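Local coordinates for protein histidine acid phosphatase (Bifidobacterium longum subsp. infantis, PDB 6RXD) that acts as a histidine acid phytase, releasing phosphate from inositol hexakisphosphate, and probably also dephosphorylates 2,3-bisphosphoglycerate, at residues A[345-348]-A[349-353]; A[425-429]-A[430-434]. All blocks are in the same frame, centred on the assembly; numbering follows the deposited sequence. Where two conformers were deposited one is given.

Interaction 1. Residues A[345-348]-A[349-353]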
loop_
_atom_site.group_PDB
_atom_site.type_symbol
_atom_site.label_atom_id
_atom_site.label_comp_id
_atom_site.label_asym_id
_atom_site.label_seq_id
_atom_site.Cartn_x
_atom_site.Cartn_y
_atom_site.Cartn_z
ATOM N N PHE A 345 -9.163 -15.666 -5.401
ATOM C CA PHE A 345 -8.914 -14.441 -6.165
ATOM C C PHE A 345 -7.849 -13.582 -5.495
ATOM O O PHE A 345 -7.017 -12.966 -6.168
ATOM C CB PHE A 345 -10.212 -13.645 -6.331
ATOM C CG PHE A 345 -11.332 -14.444 -6.945
ATOM C CD1 PHE A 345 -11.070 -15.355 -7.954
ATOM C CD2 PHE A 345 -12.637 -14.313 -6.484
ATOM C CE1 PHE A 345 -12.096 -16.105 -8.520
ATOM C CE2 PHE A 345 -13.669 -15.072 -7.038
ATOM C CZ PHE A 345 -13.390 -15.968 -8.062
ATOM N N ALA A 346 -7.881 -13.544 -4.165
ATOM C CA ALA A 346 -6.845 -12.855 -3.404
ATOM C C ALA A 346 -5.477 -13.457 -3.668
ATOM O O ALA A 346 -4.490 -12.736 -3.760
ATOM C CB ALA A 346 -7.157 -12.895 -1.903
ATOM N N TRP A 347 -5.406 -14.780 -3.763
ATOM C CA TRP A 347 -4.119 -15.403 -4.065
ATOM C C TRP A 347 -3.653 -15.004 -5.446
ATOM O O TRP A 347 -2.485 -14.691 -5.636
ATOM C CB TRP A 347 -4.207 -16.922 -3.970
ATOM C CG TRP A 347 -3.032 -17.606 -4.580
ATOM C CD1 TRP A 347 -1.743 -17.629 -4.099
ATOM C CD2 TRP A 347 -3.029 -18.398 -5.771
ATOM N NE1 TRP A 347 -0.943 -18.375 -4.941
ATOM C CE2 TRP A 347 -1.710 -18.858 -5.971
ATOM C CE3 TRP A 347 -4.010 -18.744 -6.704
ATOM C CZ2 TRP A 347 -1.352 -19.666 -7.056
ATOM C CZ3 TRP A 347 -3.651 -19.543 -7.790
ATOM C CH2 TRP A 347 -2.336 -19.994 -7.953
ATOM N N ALA A 348 -4.563 -15.026 -6.417
ATOM C CA ALA A 348 -4.209 -14.627 -7.776
ATOM C C ALA A 348 -3.631 -13.199 -7.797
ATOM O O ALA A 348 -2.625 -12.945 -8.464
ATOM C CB ALA A 348 -5.422 -14.741 -8.696
ATOM N N LEU A 349 -4.245 -12.273 -7.064
ATOM C CA LEU A 349 -3.718 -10.904 -7.015
ATOM C C LEU A 349 -2.402 -10.816 -6.238
ATOM O O LEU A 349 -1.447 -10.146 -6.673
ATOM C CB LEU A 349 -4.734 -9.933 -6.416
ATOM C CG LEU A 349 -5.976 -9.678 -7.270
ATOM C CD1 LEU A 349 -6.761 -8.486 -6.714
ATOM C CD2 LEU A 349 -5.570 -9.433 -8.711
ATOM N N ASP A 350 -2.357 -11.479 -5.087
ATOM C CA ASP A 350 -1.173 -11.428 -4.244
ATOM C C ASP A 350 0.014 -12.016 -4.980
ATOM O O ASP A 350 1.118 -11.526 -4.845
ATOM C CB ASP A 350 -1.383 -12.215 -2.953
ATOM C CG ASP A 350 -2.100 -11.420 -1.874
ATOM O OD1 ASP A 350 -2.300 -10.194 -2.041
ATOM O OD2 ASP A 350 -2.440 -12.030 -0.834
ATOM N N ALA A 351 -0.210 -13.083 -5.744
ATOM C CA ALA A 351 0.898 -13.717 -6.458
ATOM C C ALA A 351 1.622 -12.768 -7.412
ATOM O O ALA A 351 2.855 -12.791 -7.529
ATOM C CB ALA A 351 0.408 -14.943 -7.210
ATOM N N GLU A 352 0.867 -11.939 -8.113
ATOM C CA GLU A 352 1.472 -11.004 -9.051
ATOM C C GLU A 352 2.334 -9.989 -8.310
ATOM O O GLU A 352 3.452 -9.687 -8.726
ATOM C CB GLU A 352 0.391 -10.276 -9.849
ATOM C CG GLU A 352 0.903 -9.608 -11.098
ATOM C CD GLU A 352 0.152 -10.063 -12.330
ATOM O OE1 GLU A 352 0.636 -10.989 -13.020
ATOM O OE2 GLU A 352 -0.926 -9.500 -12.604
ATOM N N ASP A 353 1.807 -9.465 -7.212
ATOM C CA ASP A 353 2.570 -8.499 -6.416
ATOM C C ASP A 353 3.794 -9.162 -5.794
ATOM O O ASP A 353 4.886 -8.595 -5.787
ATOM C CB ASP A 353 1.697 -7.898 -5.319
ATOM C CG ASP A 353 0.670 -6.920 -5.854
ATOM O OD1 ASP A 353 0.908 -6.299 -6.915
ATOM O OD2 ASP A 353 -0.378 -6.774 -5.197
#
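The Trp347 indole and the methyl of Ala351, one helical turn later, meet obliquely, with Trp347 NE1 4.3 Å from Ala351 CB. The aromatic neighbours of this ring belong to another part of the chain: the Tyr427 ring meets it with the two planes inclined by about 20°, Tyr429 packs edge-to-face with it, and the backbone oxygen of Tyr427 accepts the NE1 hydrogen. The Phe345 ring leads away from the contact onto Ala240, Ser241 and Leu244 of helix 235-245. Another flat group, the Asp350 carboxylate, leans back toward the preceding turn, its CG beside the backbone N (chi1 -84°) and 3.3 Å from Ala346 O. Both carboxylate oxygens are held from outside this stretch: Ser11 OG bonds OD1, while Tyr429 OH bonds OD2.

The motif is a stretch of alpha-helix within helix 339-357 of the histidine phosphatase fold, and three successive i to i+4 backbone bonds link its two segments. Leu349 N donates to Phe345 O at 3.0 Å, Asp350 N to Ala346 O at 2.8 Å, and Ala351 N to Trp347 O, also at 2.8 Å. Ala346 O thus receives an N-H from the same residue whose side chain lies beside it.

Leu349 reaches back on a different side of the helix, its CG 3.6 Å from Phe345 O. It and Phe345 both touch Met306 of helix 301-317, so this apolar flank packs against a neighbouring helix. Ala351 CB lies 3.3 Å from Trp347 O, its small methyl fitting close to the carbonyl that the same residue's N-H engages. Glu352 is exposed; its carboxylate, modelled in two conformers, belongs to a zinc site with Glu228 and Glu356 that is not occupied on this chain, where gathered negative charge would favour a cation.

Interaction 2. Residues A[425-429]-A[430-434]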
loop_
_atom_site.group_PDB
_atom_site.type_symbol
_atom_site.label_atom_id
_atom_site.label_comp_id
_atom_site.label_asym_id
_atom_site.label_seq_id
_atom_site.Cartn_x
_atom_site.Cartn_y
_atom_site.Cartn_z
ATOM N N ASP A 425 6.661 -25.001 -9.250
ATOM C CA ASP A 425 6.546 -25.032 -7.789
ATOM C C ASP A 425 6.471 -23.582 -7.308
ATOM O O ASP A 425 7.465 -23.017 -6.838
ATOM C CB ASP A 425 7.772 -25.751 -7.193
ATOM C CG ASP A 425 7.702 -25.916 -5.679
ATOM O OD1 ASP A 425 6.645 -25.650 -5.073
ATOM O OD2 ASP A 425 8.728 -26.333 -5.099
ATOM N N VAL A 426 5.292 -22.978 -7.451
ATOM C CA VAL A 426 5.137 -21.534 -7.282
ATOM C C VAL A 426 4.624 -21.130 -5.905
ATOM O O VAL A 426 4.214 -21.973 -5.110
ATOM C CB VAL A 426 4.148 -20.963 -8.338
ATOM C CG1 VAL A 426 4.659 -21.236 -9.760
ATOM C CG2 VAL A 426 2.743 -21.563 -8.150
ATOM N N TYR A 427 4.662 -19.818 -5.657
ATOM C CA TYR A 427 4.086 -19.182 -4.478
ATOM C C TYR A 427 2.621 -19.562 -4.292
ATOM O O TYR A 427 1.805 -19.389 -5.202
ATOM C CB TYR A 427 4.194 -17.663 -4.652
ATOM C CG TYR A 427 3.275 -16.861 -3.754
ATOM C CD1 TYR A 427 3.636 -16.564 -2.445
ATOM C CD2 TYR A 427 2.071 -16.370 -4.230
ATOM C CE1 TYR A 427 2.794 -15.821 -1.612
ATOM C CE2 TYR A 427 1.220 -15.639 -3.414
ATOM C CZ TYR A 427 1.586 -15.364 -2.107
ATOM O OH TYR A 427 0.725 -14.619 -1.314
ATOM N N THR A 428 2.288 -20.085 -3.112
ATOM C CA THR A 428 0.908 -20.381 -2.772
ATOM C C THR A 428 0.673 -19.985 -1.335
ATOM O O THR A 428 1.616 -19.765 -0.581
ATOM C CB THR A 428 0.566 -21.882 -2.904
ATOM O OG1 THR A 428 1.264 -22.624 -1.896
ATOM C CG2 THR A 428 0.923 -22.430 -4.281
ATOM N N TYR A 429 -0.595 -19.903 -0.955
ATOM C CA TYR A 429 -0.936 -19.613 0.421
ATOM C C TYR A 429 -0.499 -20.730 1.368
ATOM O O TYR A 429 -0.270 -20.485 2.558
ATOM C CB TYR A 429 -2.436 -19.349 0.535
ATOM C CG TYR A 429 -2.856 -17.943 0.148
ATOM C CD1 TYR A 429 -4.191 -17.564 0.210
ATOM C CD2 TYR A 429 -1.926 -16.991 -0.272
ATOM C CE1 TYR A 429 -4.596 -16.286 -0.130
ATOM C CE2 TYR A 429 -2.324 -15.689 -0.616
ATOM C CZ TYR A 429 -3.669 -15.354 -0.528
ATOM O OH TYR A 429 -4.093 -14.085 -0.838
ATOM N N GLY A 430 -0.366 -21.948 0.846
ATOM C CA GLY A 430 0.099 -23.064 1.650
ATOM C C GLY A 430 1.601 -23.099 1.883
ATOM O O GLY A 430 2.053 -23.695 2.867
ATOM N N ASN A 431 2.383 -22.469 1.001
ATOM C CA ASN A 431 3.846 -22.528 1.135
ATOM C C ASN A 431 4.551 -21.197 1.407
ATOM O O ASN A 431 5.773 -21.106 1.324
ATOM C CB ASN A 431 4.502 -23.250 -0.052
ATOM C CG ASN A 431 4.498 -22.426 -1.340
ATOM O OD1 ASN A 431 4.268 -21.219 -1.322
ATOM N ND2 ASN A 431 4.767 -23.086 -2.462
ATOM N N ASN A 432 3.787 -20.164 1.729
ATOM C CA ASN A 432 4.381 -18.850 1.919
ATOM C C ASN A 432 3.526 -17.977 2.828
ATOM O O ASN A 432 2.302 -17.950 2.713
ATOM C CB ASN A 432 4.572 -18.170 0.560
ATOM C CG ASN A 432 5.640 -17.094 0.587
ATOM O OD1 ASN A 432 5.508 -16.099 1.284
ATOM N ND2 ASN A 432 6.707 -17.286 -0.198
ATOM N N GLU A 433 4.186 -17.240 3.709
ATOM C CA GLU A 433 3.494 -16.393 4.672
ATOM C C GLU A 433 3.055 -15.040 4.094
ATOM O O GLU A 433 2.285 -14.322 4.739
ATOM C CB GLU A 433 4.411 -16.125 5.867
ATOM C CG GLU A 433 5.677 -15.388 5.436
ATOM C CD GLU A 433 6.586 -15.018 6.577
ATOM O OE1 GLU A 433 6.434 -15.585 7.689
ATOM O OE2 GLU A 433 7.472 -14.165 6.354
ATOM N N TRP A 434 3.532 -14.685 2.901
ATOM C CA TRP A 434 3.232 -13.364 2.332
ATOM C C TRP A 434 1.750 -13.187 2.008
ATOM O O TRP A 434 1.143 -14.009 1.313
ATOM C CB TRP A 434 4.035 -13.147 1.055
ATOM C CG TRP A 434 4.211 -11.698 0.625
ATOM C CD1 TRP A 434 5.289 -10.900 0.885
ATOM C CD2 TRP A 434 3.316 -10.909 -0.190
ATOM N NE1 TRP A 434 5.119 -9.665 0.299
ATOM C CE2 TRP A 434 3.918 -9.643 -0.364
ATOM C CE3 TRP A 434 2.066 -11.145 -0.774
ATOM C CZ2 TRP A 434 3.314 -8.615 -1.100
ATOM C CZ3 TRP A 434 1.464 -10.121 -1.513
ATOM C CH2 TRP A 434 2.088 -8.868 -1.661
HETATM O O HOH W 1 6.151 -25.689 -2.485
#
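Asn431 turns its amide back to the backbone of Val426 and Thr428, bracing the chain that enters a type I beta turn, Thr428 to Asn431; an Asx turn at Asn432 follows. Asn431 ND2 donates to Val426 O at 2.9 Å, close to the amide plane, while Asn431 OD1 accepts Thr428 N at 2.9 Å from a donor 42° above its carbonyl plane. Placing CG between the backbone N and carbonyl carbon (chi1 73°) directs the amide toward this incoming chain. Asn431 N closes the turn on Thr428 O at 3.2 Å, and Thr428 OG1 adds weak bonds from the N-H groups of Gly430 and Asn431.

Farther along, Tyr427 OH donates to Trp434 O at 2.7 Å. The same ring has Asn432 CG at its edge, with ring and amide planes 65° apart, and CD1 meets Asn432 CB at 3.5 Å. Asn432 OD1 in turn accepts Trp434 N at 2.9 Å on a lone pair, fixing the chain that presents the Trp434 carbonyl. Outside the loop, Phe354 stacks on Tyr427, and Gln417 O holds Asn432 ND2. One water accepts from Asn431 ND2 and donates to Asp425 OD1 at 2.6 Å.

Interaction 1 is a mainly buried stretch in the middle of helix 339-357, whereas interaction 2 is a partly buried loop between helices 400-410 and 436-439. Repeating backbone bonds give the helix its shape; in the irregular loop, side-chain amides and hydroxyls take over much of that work, and water takes part. Their centres are 11 Å apart, and the two meet directly through polar bonds and ring contacts. The helix contributes a carboxylate and an indole N-H, the loop a phenol and a backbone carbonyl, around a cluster of aromatic rings.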